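Malonyl-CoA decarboxylase (Rhodopseudomonas palustris, PDB 4KSA) probably catalyses the decarboxylation of malonyl-CoA to acetyl-CoA and carbon dioxide, working within an assembly of four chains. Local coordinates at residues Arg50-Ala53 with Ser54-Leu58; His197-Asp201 with Trp202-Arg206; Ala347-Ala350 with Asp351-Pro355; Asn424-Ala427 with Leu428-Gly432. One frame throughout, in Å; residues are numbered along the deposited sequence.

The four contacts follow in series along the chain, each on or at the start of a different helix: contact 1 opens helix 52-68, contact 2 leads from a loop into helix 202-209, contact 3 lies on helix 347-367 and contact 4 closes helix 421-431. None touches another within the chain. Contacts 1 and 3 are farthest apart, their centres 68 Å from each other on opposite sides of the chain's centre; contacts 3 and 4 are nearest, at 35 Å. Contacts 1 and 4, 47 Å apart between centres, nevertheless meet between subunits: each faces the other's counterpart on the second subunit. Contact 2 reaches the third subunit, whereas contact 3 touches no other chain.

Contact 1. Residues Arg50-Ala53 with Ser54-Leu58; sequences RGEA and SGVAL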
ATOM      1  N   ARG A  50      -7.593  -2.294  37.552  1.00 60.39           N
ATOM      2  CA  ARG A  50      -6.898  -3.502  37.125  1.00 62.21           C
ATOM      3  C   ARG A  50      -7.378  -4.014  35.760  1.00 61.79           C
ATOM      4  O   ARG A  50      -6.598  -4.565  34.983  1.00 62.06           O
ATOM      5  CB  ARG A  50      -7.062  -4.604  38.173  1.00 64.39           C
ATOM      6  CG  ARG A  50      -6.109  -4.497  39.367  1.00 69.08           C
ATOM      7  CD  ARG A  50      -6.281  -5.686  40.327  1.00 73.01           C
ATOM      8  NE  ARG A  50      -7.007  -5.345  41.553  1.00 77.14           N
ATOM      9  CZ  ARG A  50      -8.190  -4.728  41.598  1.00 79.96           C
ATOM     10  NH1 ARG A  50      -8.758  -4.472  42.772  1.00 80.35           N
ATOM     11  NH2 ARG A  50      -8.808  -4.355  40.480  1.00 82.37           N
ATOM     12  N   GLY A  51      -8.659  -3.827  35.472  1.00 60.81           N
ATOM     13  CA  GLY A  51      -9.195  -4.284  34.208  1.00 60.95           C
ATOM     14  C   GLY A  51      -8.884  -3.358  33.049  1.00 60.64           C
ATOM     15  O   GLY A  51      -9.047  -2.151  33.153  1.00 61.32           O
ATOM     16  N   GLU A  52      -8.446  -3.933  31.935  1.00 60.57           N
ATOM     17  CA  GLU A  52      -8.114  -3.165  30.743  1.00 60.68           C
ATOM     18  C   GLU A  52      -9.290  -2.359  30.195  1.00 60.65           C
ATOM     19  O   GLU A  52      -9.139  -1.193  29.809  1.00 58.82           O
ATOM     20  CB  GLU A  52      -7.576  -4.107  29.654  1.00 61.36           C
ATOM     21  CG  GLU A  52      -7.414  -3.472  28.264  1.00 62.72           C
ATOM     22  CD  GLU A  52      -6.615  -4.344  27.307  1.00 62.70           C
ATOM     23  OE1 GLU A  52      -6.639  -4.093  26.082  1.00 61.88           O
ATOM     24  OE2 GLU A  52      -5.953  -5.283  27.791  1.00 63.42           O
ATOM     25  N   ALA A  53     -10.462  -2.982  30.161  1.00 60.39           N
ATOM     26  CA  ALA A  53     -11.648  -2.321  29.637  1.00 59.29           C
ATOM     27  C   ALA A  53     -12.025  -1.074  30.432  1.00 58.35           C
ATOM     28  O   ALA A  53     -12.352  -0.027  29.853  1.00 59.04           O
ATOM     29  CB  ALA A  53     -12.807  -3.296  29.611  1.00 60.50           C
ATOM     30  N   SER A  54     -11.982  -1.182  31.756  1.00 55.52           N
ATOM     31  CA  SER A  54     -12.330  -0.048  32.599  1.00 53.43           C
ATOM     32  C   SER A  54     -11.188   0.966  32.615  1.00 51.75           C
ATOM     33  O   SER A  54     -11.411   2.173  32.714  1.00 52.10           O
ATOM     34  CB  SER A  54     -12.673  -0.520  34.023  1.00 53.18           C
ATOM     35  OG  SER A  54     -11.634  -1.294  34.598  1.00 53.71           O
ATOM     36  N   GLY A  55      -9.963   0.478  32.506  1.00 49.50           N
ATOM     37  CA  GLY A  55      -8.840   1.387  32.491  1.00 48.00           C
ATOM     38  C   GLY A  55      -9.076   2.382  31.379  1.00 47.85           C
ATOM     39  O   GLY A  55      -9.201   3.584  31.618  1.00 48.95           O
ATOM     40  N   VAL A  56      -9.163   1.866  30.157  1.00 46.03           N
ATOM     41  CA  VAL A  56      -9.391   2.683  28.974  1.00 42.47           C
ATOM     42  C   VAL A  56     -10.593   3.603  29.155  1.00 42.34           C
ATOM     43  O   VAL A  56     -10.519   4.800  28.900  1.00 41.83           O
ATOM     44  CB  VAL A  56      -9.622   1.788  27.727  1.00 40.80           C
ATOM     45  CG1 VAL A  56      -9.674   2.628  26.476  1.00 36.34           C
ATOM     46  CG2 VAL A  56      -8.522   0.758  27.619  1.00 41.10           C
ATOM     47  N   ALA A  57     -11.710   3.042  29.590  1.00 43.82           N
ATOM     48  CA  ALA A  57     -12.914   3.842  29.773  1.00 44.74           C
ATOM     49  C   ALA A  57     -12.650   5.034  30.706  1.00 46.02           C
ATOM     50  O   ALA A  57     -13.024   6.178  30.406  1.00 43.58           O
ATOM     51  CB  ALA A  57     -14.016   2.967  30.327  1.00 43.53           C
ATOM     52  N   LEU A  58     -11.998   4.755  31.834  1.00 46.49           N
ATOM     53  CA  LEU A  58     -11.689   5.783  32.812  1.00 49.86           C
ATOM     54  C   LEU A  58     -10.781   6.849  32.221  1.00 51.48           C
ATOM     55  O   LEU A  58     -11.087   8.052  32.286  1.00 51.81           O
ATOM     56  CB  LEU A  58     -11.033   5.160  34.052  1.00 51.66           C
ATOM     57  CG  LEU A  58     -11.978   4.394  34.998  1.00 52.49           C
ATOM     58  CD1 LEU A  58     -11.191   3.787  36.169  1.00 51.82           C
ATOM     59  CD2 LEU A  58     -13.056   5.357  35.504  1.00 50.80           C
TER
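S54 turns its hydroxyl back toward G51, and V56 brings CG2 near E52 O, both within the first turns of helix 52-68. The S54 OG atom sits between its own backbone N and carbonyl carbon (chi1 55°), a rotation that swings it back along the helix until OG is 3.1 Å from G51 O. It also takes part in a hydrogen bond with E426 OE1 of the second subunit and a weak one with R49 NE of its own chain. Of the two V56 methyls, CG2 makes the contact. Set beside the backbone N, it approaches E52 O at 3.0 Å, and it also comes within 4.4 Å of E52 CG, a loose contact. Beyond them A57 places its CB 3.5 Å from A53 O, while the carboxylate of E52 leads off to N282 of the second subunit.

Beneath the side chains the backbone forms regular helical bonds: G55 N to G51 O at 2.9 Å, V56 N to E52 O at 3.1 Å and A57 N to A53 O at 3.1 Å. The second of these is nearly straight (172° at the hydrogen). G51 occupies the N-cap, and the amides at this end of the helix turn to another chain: G51 N bonds to E430 OE2, and E52 N to H425 NE2, both of the second subunit. The result is a helix N-terminus with a glycine N-cap, whose first amides are met by side chains across a subunit interface.

Contact 2. Residues His197-Asp201 with Trp202-Arg206; sequences HTIHD and WDDLR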
ATOM      1  N   HIS A 197       5.499  32.008   4.167  1.00107.26           N
ATOM      2  CA  HIS A 197       4.340  32.336   3.331  1.00108.02           C
ATOM      3  C   HIS A 197       3.051  32.637   4.095  1.00108.12           C
ATOM      4  O   HIS A 197       2.852  32.163   5.215  1.00108.39           O
ATOM      5  CB  HIS A 197       4.082  31.199   2.340  1.00108.37           C
ATOM      6  CG  HIS A 197       5.265  30.867   1.487  1.00108.46           C
ATOM      7  ND1 HIS A 197       5.810  31.760   0.590  1.00108.54           N
ATOM      8  CD2 HIS A 197       6.021  29.746   1.409  1.00108.29           C
ATOM      9  CE1 HIS A 197       6.850  31.205  -0.004  1.00108.79           C
ATOM     10  NE2 HIS A 197       7.000  29.983   0.475  1.00108.66           N
ATOM     11  N   THR A 198       2.185  33.434   3.472  1.00108.26           N
ATOM     12  CA  THR A 198       0.896  33.811   4.057  1.00108.14           C
ATOM     13  C   THR A 198      -0.191  32.958   3.414  1.00107.61           C
ATOM     14  O   THR A 198      -0.285  32.882   2.189  1.00107.00           O
ATOM     15  CB  THR A 198       0.560  35.307   3.796  1.00108.18           C
ATOM     16  OG1 THR A 198       1.595  36.141   4.339  1.00107.12           O
ATOM     17  CG2 THR A 198      -0.774  35.674   4.439  1.00107.37           C
ATOM     18  N   ILE A 199      -1.016  32.316   4.233  1.00107.60           N
ATOM     19  CA  ILE A 199      -2.068  31.472   3.686  1.00108.05           C
ATOM     20  C   ILE A 199      -3.418  31.641   4.388  1.00107.87           C
ATOM     21  O   ILE A 199      -3.503  31.619   5.621  1.00107.22           O
ATOM     22  CB  ILE A 199      -1.628  29.976   3.702  1.00108.09           C
ATOM     23  CG1 ILE A 199      -0.366  29.806   2.842  1.00107.73           C
ATOM     24  CG2 ILE A 199      -2.742  29.090   3.165  1.00107.33           C
ATOM     25  CD1 ILE A 199       0.237  28.419   2.867  1.00107.63           C
ATOM     26  N   HIS A 200      -4.458  31.826   3.571  1.00107.80           N
ATOM     27  CA  HIS A 200      -5.841  32.010   4.025  1.00106.95           C
ATOM     28  C   HIS A 200      -6.693  30.772   3.743  1.00104.84           C
ATOM     29  O   HIS A 200      -6.898  29.945   4.630  1.00103.77           O
ATOM     30  CB  HIS A 200      -6.465  33.232   3.339  1.00109.09           C
ATOM     31  CG  HIS A 200      -6.195  34.525   4.046  1.00111.14           C
ATOM     32  ND1 HIS A 200      -4.925  34.936   4.393  1.00111.83           N
ATOM     33  CD2 HIS A 200      -7.035  35.494   4.480  1.00111.42           C
ATOM     34  CE1 HIS A 200      -4.995  36.101   5.011  1.00111.66           C
ATOM     35  NE2 HIS A 200      -6.264  36.462   5.077  1.00111.85           N
ATOM     36  N   ASP A 201      -7.211  30.654   2.524  1.00103.02           N
ATOM     37  CA  ASP A 201      -8.004  29.479   2.181  1.00101.45           C
ATOM     38  C   ASP A 201      -7.149  28.498   1.384  1.00100.56           C
ATOM     39  O   ASP A 201      -5.921  28.514   1.474  1.00 99.64           O
ATOM     40  CB  ASP A 201      -9.280  29.851   1.397  1.00100.19           C
ATOM     41  CG  ASP A 201      -8.998  30.653   0.141  1.00 99.28           C
ATOM     42  OD1 ASP A 201      -7.974  30.398  -0.526  1.00 99.15           O
ATOM     43  OD2 ASP A 201      -9.824  31.528  -0.194  1.00 98.62           O
ATOM     44  N   TRP A 202      -7.794  27.648   0.598  1.00 99.90           N
ATOM     45  CA  TRP A 202      -7.067  26.662  -0.183  1.00 99.34           C
ATOM     46  C   TRP A 202      -6.381  27.198  -1.440  1.00 99.20           C
ATOM     47  O   TRP A 202      -5.438  26.589  -1.948  1.00 98.68           O
ATOM     48  CB  TRP A 202      -8.002  25.503  -0.521  1.00 98.21           C
ATOM     49  CG  TRP A 202      -8.461  24.802   0.720  1.00 97.24           C
ATOM     50  CD1 TRP A 202      -9.456  25.195   1.567  1.00 96.21           C
ATOM     51  CD2 TRP A 202      -7.880  23.629   1.301  1.00 96.68           C
ATOM     52  NE1 TRP A 202      -9.531  24.344   2.639  1.00 95.36           N
ATOM     53  CE2 TRP A 202      -8.575  23.372   2.502  1.00 96.33           C
ATOM     54  CE3 TRP A 202      -6.837  22.771   0.922  1.00 96.15           C
ATOM     55  CZ2 TRP A 202      -8.263  22.288   3.332  1.00 96.32           C
ATOM     56  CZ3 TRP A 202      -6.526  21.696   1.745  1.00 96.80           C
ATOM     57  CH2 TRP A 202      -7.240  21.464   2.937  1.00 96.76           C
ATOM     58  N   ASP A 203      -6.846  28.343  -1.930  1.00 99.17           N
ATOM     59  CA  ASP A 203      -6.262  28.961  -3.115  1.00 98.96           C
ATOM     60  C   ASP A 203      -4.836  29.408  -2.797  1.00 98.23           C
ATOM     61  O   ASP A 203      -3.956  29.377  -3.659  1.00 98.25           O
ATOM     62  CB  ASP A 203      -7.105  30.163  -3.540  1.00100.28           C
ATOM     63  CG  ASP A 203      -8.529  29.775  -3.893  1.00100.85           C
ATOM     64  OD1 ASP A 203      -9.427  30.642  -3.790  1.00101.23           O
ATOM     65  OD2 ASP A 203      -8.747  28.607  -4.280  1.00100.58           O
ATOM     66  N   ASP A 204      -4.621  29.821  -1.551  1.00 96.80           N
ATOM     67  CA  ASP A 204      -3.309  30.267  -1.091  1.00 95.36           C
ATOM     68  C   ASP A 204      -2.366  29.078  -0.994  1.00 93.97           C
ATOM     69  O   ASP A 204      -1.274  29.086  -1.563  1.00 94.49           O
ATOM     70  CB  ASP A 204      -3.421  30.905   0.293  1.00 96.34           C
ATOM     71  CG  ASP A 204      -4.263  32.155   0.294  1.00 97.00           C
ATOM     72  OD1 ASP A 204      -5.359  32.135  -0.306  1.00 97.97           O
ATOM     73  OD2 ASP A 204      -3.830  33.156   0.906  1.00 97.09           O
ATOM     74  N   LEU A 205      -2.802  28.064  -0.252  1.00 91.64           N
ATOM     75  CA  LEU A 205      -2.020  26.851  -0.046  1.00 88.87           C
ATOM     76  C   LEU A 205      -1.706  26.207  -1.398  1.00 87.07           C
ATOM     77  O   LEU A 205      -0.546  25.897  -1.684  1.00 85.45           O
ATOM     78  CB  LEU A 205      -2.806  25.886   0.869  1.00 88.35           C
ATOM     79  CG  LEU A 205      -2.139  24.724   1.627  1.00 86.18           C
ATOM     80  CD1 LEU A 205      -1.883  23.568   0.691  1.00 85.99           C
ATOM     81  CD2 LEU A 205      -0.852  25.195   2.276  1.00 85.55           C
ATOM     82  N   ARG A 206      -2.733  26.015  -2.228  1.00 85.66           N
ATOM     83  CA  ARG A 206      -2.525  25.415  -3.546  1.00 84.18           C
ATOM     84  C   ARG A 206      -1.546  26.269  -4.338  1.00 82.64           C
ATOM     85  O   ARG A 206      -0.662  25.747  -5.028  1.00 81.82           O
ATOM     86  CB  ARG A 206      -3.841  25.286  -4.326  1.00 83.65           C
ATOM     87  CG  ARG A 206      -3.608  24.999  -5.811  1.00 85.45           C
ATOM     88  CD  ARG A 206      -4.759  24.261  -6.495  1.00 87.09           C
ATOM     89  NE  ARG A 206      -5.995  25.035  -6.616  1.00 88.92           N
ATOM     90  CZ  ARG A 206      -6.112  26.180  -7.283  1.00 90.02           C
ATOM     91  NH1 ARG A 206      -7.288  26.799  -7.338  1.00 89.27           N
ATOM     92  NH2 ARG A 206      -5.053  26.713  -7.887  1.00 90.87           N
TER
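The H200 ring and the D204 carboxylate lie within 23° of parallel, with D204 OD2 obliquely placed against the ring and 3.6 Å from H200 CB. The indole of W202, which meets the backbone carbon of D201 at a slant, stacks on W202 of the third subunit. A third flat pair, the D201 and D203 carboxylates, is steeply turned one against the other.

D204 is held beside the loop by its first torsion (chi1 -64°), which sets CG beside the backbone N and lets OD2 accept a weak bond from H200 N at 3.0 Å. Its CB meanwhile packs on I199 CG2 at 3.5 Å. An alanine in place of D204 removes the carboxylate partner of H200 N and would probably give the loop more freedom to move. Farther in, I199 CD1 touches L205 CD2 at 3.5 Å, beside I191 of helix 184-193.

D201 OD1 accepts from D203 N at 2.7 Å, on the anti side and 35° out of the carboxylate plane. It also lies 3.1 Å from D204 OD1, a like-charged closeness that the helix N-terminus may ease. An aspartate N-cap closing an Asx turn thus starts helix 202-209.

Contact 3. Residues Ala347-Ala350 with Asp351-Pro355; sequences ADTA and DRLKP
A350 O draws two amides of the following turn. K354 N reaches it at 2.8 Å in a nearly straight bond (172° at the hydrogen), almost in line with the carbonyl, whereas L353 N adds a weak, strongly bent one. L353 N has a better-directed acceptor in T349 O, at 3.1 Å, so this one amide is shared between successive carbonyls. One turn earlier, D351 N donates to A347 O at 3.0 Å, again almost straight.

R352 carries the main side-chain approach. Bends at chi2 (94°) and chi3 (56°) curl its chain back over the preceding turn, laying one guanidinium face over D348 O and over T349 CA, which stands 4.1 Å above the plane, toward the rim of the group. NH2 is 3.8 Å from D348 CB. On the apolar side L353 CD1 faces T349 CG2 at 4.3 Å, and both side chains rest on W343; the T349 hydroxyl bonds to D346.

P355 brings no amide hydrogen, and the helix kinks there. The charges of D348 and R352 are 5.3 Å apart at OD1 and NH2, too far for a salt bridge; main-chain bonds therefore hold this turn, while the arginine lies over it by packing and, probably, a diffuse charge attraction.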
ATOM      1  N   ALA A 347      23.079  53.422   2.929  1.00 83.39           N
ATOM      2  CA  ALA A 347      24.219  52.658   2.432  1.00 83.17           C
ATOM      3  C   ALA A 347      25.484  52.930   3.228  1.00 83.40           C
ATOM      4  O   ALA A 347      26.235  52.014   3.548  1.00 83.76           O
ATOM      5  CB  ALA A 347      24.456  52.980   0.964  1.00 82.85           C
ATOM      6  N   ASP A 348      25.712  54.195   3.554  1.00 83.96           N
ATOM      7  CA  ASP A 348      26.896  54.581   4.300  1.00 84.47           C
ATOM      8  C   ASP A 348      26.922  54.022   5.708  1.00 83.75           C
ATOM      9  O   ASP A 348      27.938  53.482   6.140  1.00 84.20           O
ATOM     10  CB  ASP A 348      27.012  56.104   4.338  1.00 87.65           C
ATOM     11  CG  ASP A 348      27.344  56.696   2.974  1.00 89.88           C
ATOM     12  OD1 ASP A 348      28.453  56.414   2.456  1.00 88.90           O
ATOM     13  OD2 ASP A 348      26.495  57.436   2.421  1.00 91.38           O
ATOM     14  N   THR A 349      25.811  54.152   6.427  1.00 83.36           N
ATOM     15  CA  THR A 349      25.729  53.643   7.800  1.00 82.72           C
ATOM     16  C   THR A 349      25.870  52.124   7.805  1.00 82.24           C
ATOM     17  O   THR A 349      26.457  51.541   8.717  1.00 82.22           O
ATOM     18  CB  THR A 349      24.378  53.997   8.464  1.00 82.38           C
ATOM     19  OG1 THR A 349      24.176  55.415   8.425  1.00 81.12           O
ATOM     20  CG2 THR A 349      24.360  53.526   9.909  1.00 81.08           C
ATOM     21  N   ALA A 350      25.324  51.498   6.770  1.00 81.73           N
ATOM     22  CA  ALA A 350      25.360  50.053   6.613  1.00 81.94           C
ATOM     23  C   ALA A 350      26.782  49.528   6.475  1.00 82.33           C
ATOM     24  O   ALA A 350      27.261  48.773   7.323  1.00 82.46           O
ATOM     25  CB  ALA A 350      24.538  49.650   5.392  1.00 81.53           C
ATOM     26  N   ASP A 351      27.451  49.930   5.400  1.00 82.75           N
ATOM     27  CA  ASP A 351      28.813  49.489   5.138  1.00 83.02           C
ATOM     28  C   ASP A 351      29.749  49.785   6.286  1.00 81.69           C
ATOM     29  O   ASP A 351      30.784  49.142   6.433  1.00 82.18           O
ATOM     30  CB  ASP A 351      29.347  50.145   3.870  1.00 86.06           C
ATOM     31  CG  ASP A 351      28.664  49.627   2.624  1.00 89.50           C
ATOM     32  OD1 ASP A 351      27.433  49.821   2.491  1.00 90.65           O
ATOM     33  OD2 ASP A 351      29.364  49.017   1.781  1.00 91.52           O
ATOM     34  N   ARG A 352      29.387  50.766   7.098  1.00 80.26           N
ATOM     35  CA  ARG A 352      30.208  51.134   8.237  1.00 79.46           C
ATOM     36  C   ARG A 352      30.039  50.072   9.326  1.00 77.51           C
ATOM     37  O   ARG A 352      31.005  49.671   9.985  1.00 76.94           O
ATOM     38  CB  ARG A 352      29.762  52.491   8.768  1.00 82.23           C
ATOM     39  CG  ARG A 352      30.882  53.333   9.342  1.00 85.60           C
ATOM     40  CD  ARG A 352      31.450  54.280   8.288  1.00 87.95           C
ATOM     41  NE  ARG A 352      30.427  55.150   7.694  1.00 89.28           N
ATOM     42  CZ  ARG A 352      29.495  55.817   8.377  1.00 88.99           C
ATOM     43  NH1 ARG A 352      29.426  55.721   9.702  1.00 87.94           N
ATOM     44  NH2 ARG A 352      28.637  56.598   7.732  1.00 88.32           N
ATOM     45  N   LEU A 353      28.795  49.625   9.497  1.00 74.76           N
ATOM     46  CA  LEU A 353      28.425  48.616  10.490  1.00 70.51           C
ATOM     47  C   LEU A 353      28.841  47.196  10.127  1.00 68.38           C
ATOM     48  O   LEU A 353      29.380  46.469  10.964  1.00 66.83           O
ATOM     49  CB  LEU A 353      26.911  48.633  10.701  1.00 68.64           C
ATOM     50  CG  LEU A 353      26.331  49.608  11.714  1.00 66.52           C
ATOM     51  CD1 LEU A 353      24.826  49.639  11.568  1.00 65.67           C
ATOM     52  CD2 LEU A 353      26.736  49.180  13.123  1.00 65.72           C
ATOM     53  N   LYS A 354      28.571  46.813   8.878  1.00 66.56           N
ATOM     54  CA  LYS A 354      28.870  45.470   8.375  1.00 65.06           C
ATOM     55  C   LYS A 354      30.154  44.825   8.906  1.00 64.68           C
ATOM     56  O   LYS A 354      30.142  43.673   9.322  1.00 64.73           O
ATOM     57  CB  LYS A 354      28.887  45.461   6.842  1.00 63.54           C
ATOM     58  CG  LYS A 354      29.284  44.119   6.262  1.00 63.39           C
ATOM     59  CD  LYS A 354      29.395  44.115   4.743  1.00 62.05           C
ATOM     60  CE  LYS A 354      28.088  43.734   4.076  1.00 62.21           C
ATOM     61  NZ  LYS A 354      28.295  43.403   2.635  1.00 61.58           N
ATOM     62  N   PRO A 355      31.281  45.551   8.895  1.00 65.02           N
ATOM     63  CA  PRO A 355      32.507  44.929   9.405  1.00 64.29           C
ATOM     64  C   PRO A 355      32.478  44.642  10.904  1.00 63.25           C
ATOM     65  O   PRO A 355      32.864  43.558  11.336  1.00 64.01           O
ATOM     66  CB  PRO A 355      33.582  45.938   9.035  1.00 64.23           C
ATOM     67  CG  PRO A 355      32.840  47.244   9.141  1.00 66.29           C
ATOM     68  CD  PRO A 355      31.547  46.922   8.429  1.00 65.13           C
TER

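Contact 4. Residues Asn424-Ala427 with Leu428-Gly432; sequences NHEA and LFERG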
ATOM      1  N   ASN A 424      30.966  16.211  10.649  1.00 54.28           N
ATOM      2  CA  ASN A 424      30.715  17.417  11.421  1.00 53.41           C
ATOM      3  C   ASN A 424      29.896  17.155  12.683  1.00 53.70           C
ATOM      4  O   ASN A 424      30.237  17.661  13.760  1.00 54.61           O
ATOM      5  CB  ASN A 424      30.023  18.456  10.545  1.00 52.46           C
ATOM      6  CG  ASN A 424      30.903  18.920   9.411  1.00 51.81           C
ATOM      7  OD1 ASN A 424      32.129  18.791   9.474  1.00 52.06           O
ATOM      8  ND2 ASN A 424      30.292  19.475   8.374  1.00 49.45           N
ATOM      9  N   HIS A 425      28.828  16.367  12.556  1.00 51.29           N
ATOM     10  CA  HIS A 425      27.998  16.053  13.704  1.00 49.67           C
ATOM     11  C   HIS A 425      28.855  15.459  14.804  1.00 49.37           C
ATOM     12  O   HIS A 425      28.781  15.897  15.948  1.00 50.27           O
ATOM     13  CB  HIS A 425      26.894  15.052  13.343  1.00 49.76           C
ATOM     14  CG  HIS A 425      26.212  14.457  14.539  1.00 47.44           C
ATOM     15  ND1 HIS A 425      25.260  15.136  15.268  1.00 44.96           N
ATOM     16  CD2 HIS A 425      26.418  13.284  15.188  1.00 46.84           C
ATOM     17  CE1 HIS A 425      24.913  14.408  16.316  1.00 47.04           C
ATOM     18  NE2 HIS A 425      25.603  13.282  16.293  1.00 46.45           N
ATOM     19  N   GLU A 426      29.657  14.457  14.453  1.00 50.03           N
ATOM     20  CA  GLU A 426      30.534  13.785  15.414  1.00 51.83           C
ATOM     21  C   GLU A 426      31.509  14.752  16.091  1.00 53.90           C
ATOM     22  O   GLU A 426      31.789  14.635  17.295  1.00 52.38           O
ATOM     23  CB  GLU A 426      31.325  12.670  14.722  1.00 51.09           C
ATOM     24  CG  GLU A 426      30.521  11.409  14.402  1.00 50.11           C
ATOM     25  CD  GLU A 426      29.990  10.706  15.654  1.00 51.50           C
ATOM     26  OE1 GLU A 426      30.729  10.608  16.660  1.00 50.42           O
ATOM     27  OE2 GLU A 426      28.832  10.233  15.623  1.00 51.47           O
ATOM     28  N   ALA A 427      32.016  15.704  15.306  1.00 56.09           N
ATOM     29  CA  ALA A 427      32.955  16.711  15.789  1.00 56.50           C
ATOM     30  C   ALA A 427      32.302  17.626  16.818  1.00 57.36           C
ATOM     31  O   ALA A 427      32.874  17.886  17.881  1.00 57.96           O
ATOM     32  CB  ALA A 427      33.468  17.532  14.626  1.00 56.44           C
ATOM     33  N   LEU A 428      31.103  18.106  16.499  1.00 56.31           N
ATOM     34  CA  LEU A 428      30.379  19.003  17.394  1.00 56.53           C
ATOM     35  C   LEU A 428      29.921  18.333  18.675  1.00 56.63           C
ATOM     36  O   LEU A 428      29.934  18.950  19.737  1.00 57.58           O
ATOM     37  CB  LEU A 428      29.172  19.612  16.671  1.00 56.09           C
ATOM     38  CG  LEU A 428      28.392  20.758  17.337  1.00 57.05           C
ATOM     39  CD1 LEU A 428      27.406  20.216  18.340  1.00 58.03           C
ATOM     40  CD2 LEU A 428      29.362  21.731  17.998  1.00 55.41           C
ATOM     41  N   PHE A 429      29.531  17.068  18.582  1.00 56.70           N
ATOM     42  CA  PHE A 429      29.043  16.343  19.746  1.00 57.44           C
ATOM     43  C   PHE A 429      30.110  15.658  20.567  1.00 58.81           C
ATOM     44  O   PHE A 429      30.020  15.609  21.790  1.00 59.65           O
ATOM     45  CB  PHE A 429      27.999  15.309  19.322  1.00 56.52           C
ATOM     46  CG  PHE A 429      26.617  15.869  19.186  1.00 55.66           C
ATOM     47  CD1 PHE A 429      26.331  16.838  18.227  1.00 54.00           C
ATOM     48  CD2 PHE A 429      25.593  15.426  20.017  1.00 53.43           C
ATOM     49  CE1 PHE A 429      25.038  17.357  18.096  1.00 52.71           C
ATOM     50  CE2 PHE A 429      24.310  15.938  19.890  1.00 52.87           C
ATOM     51  CZ  PHE A 429      24.034  16.907  18.924  1.00 52.06           C
ATOM     52  N   GLU A 430      31.113  15.112  19.894  1.00 61.15           N
ATOM     53  CA  GLU A 430      32.195  14.419  20.584  1.00 62.25           C
ATOM     54  C   GLU A 430      33.248  15.383  21.132  1.00 63.79           C
ATOM     55  O   GLU A 430      33.551  15.359  22.326  1.00 63.42           O
ATOM     56  CB  GLU A 430      32.861  13.412  19.641  1.00 61.08           C
ATOM     57  CG  GLU A 430      32.079  12.121  19.422  1.00 61.69           C
ATOM     58  CD  GLU A 430      31.990  11.252  20.678  1.00 62.99           C
ATOM     59  OE1 GLU A 430      33.048  10.862  21.223  1.00 62.66           O
ATOM     60  OE2 GLU A 430      30.859  10.952  21.121  1.00 63.79           O
ATOM     61  N   ARG A 431      33.781  16.239  20.256  1.00 65.50           N
ATOM     62  CA  ARG A 431      34.830  17.202  20.615  1.00 64.85           C
ATOM     63  C   ARG A 431      34.356  18.620  20.901  1.00 63.41           C
ATOM     64  O   ARG A 431      35.067  19.387  21.534  1.00 63.45           O
ATOM     65  CB  ARG A 431      35.880  17.252  19.502  1.00 66.37           C
ATOM     66  CG  ARG A 431      36.581  15.926  19.219  1.00 68.66           C
ATOM     67  CD  ARG A 431      36.540  15.586  17.734  1.00 70.25           C
ATOM     68  NE  ARG A 431      37.455  14.502  17.414  1.00 75.05           N
ATOM     69  CZ  ARG A 431      38.777  14.572  17.576  1.00 79.53           C
ATOM     70  NH1 ARG A 431      39.558  13.532  17.264  1.00 78.88           N
ATOM     71  NH2 ARG A 431      39.324  15.689  18.047  1.00 81.07           N
ATOM     72  N   GLY A 432      33.166  18.969  20.429  1.00 62.94           N
ATOM     73  CA  GLY A 432      32.651  20.306  20.654  1.00 61.86           C
ATOM     74  C   GLY A 432      33.157  21.261  19.593  1.00 61.83           C
ATOM     75  O   GLY A 432      32.978  22.472  19.696  1.00 62.03           O
TER
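H425 and F429, one helical turn apart, bring their rings together by unlike routes. The imidazole of H425 stands anti to the backbone N (chi1 167°), while F429 has a different rotation, chi1 -84°, and the rings meet obliquely with centroids 4.2 Å apart and planes 34° from parallel. H425 CE1 is the point of the approach: it stands 3.3 Å above the F429 ring, over its centre. The imidazole nitrogens are engaged elsewhere, ND1 with G385 O and NE2 with the second subunit, and R374 makes a cation-pi contact with F429. A leucine in place of F429 removes the aromatic face that H425 CE1 and R374 meet, and would probably leave the imidazole less firmly backed.

E426 and E430 adopt almost the same conformation. Each CG lies beside the backbone N, each chain bends at chi2, and the two extend in parallel. E426 OE1 comes 3.4 Å from E430 CG, and the carboxylates are 4.5 Å apart between E426 OE1 and E430 OE2. That nearness of like charge is probably eased by partners on the second subunit, S54 for E426 and the backbone N of R50 for E430.

Helix 421-431 widens as it ends. A427 O accepts weak bonds from R431 N at 3.0 Å and from G432 N at 2.8 Å, and G432 then turns to positive phi, where a side chain would collide with the carbonyl before it. This is a helix C-terminus with a pi-type last turn and a terminating glycine.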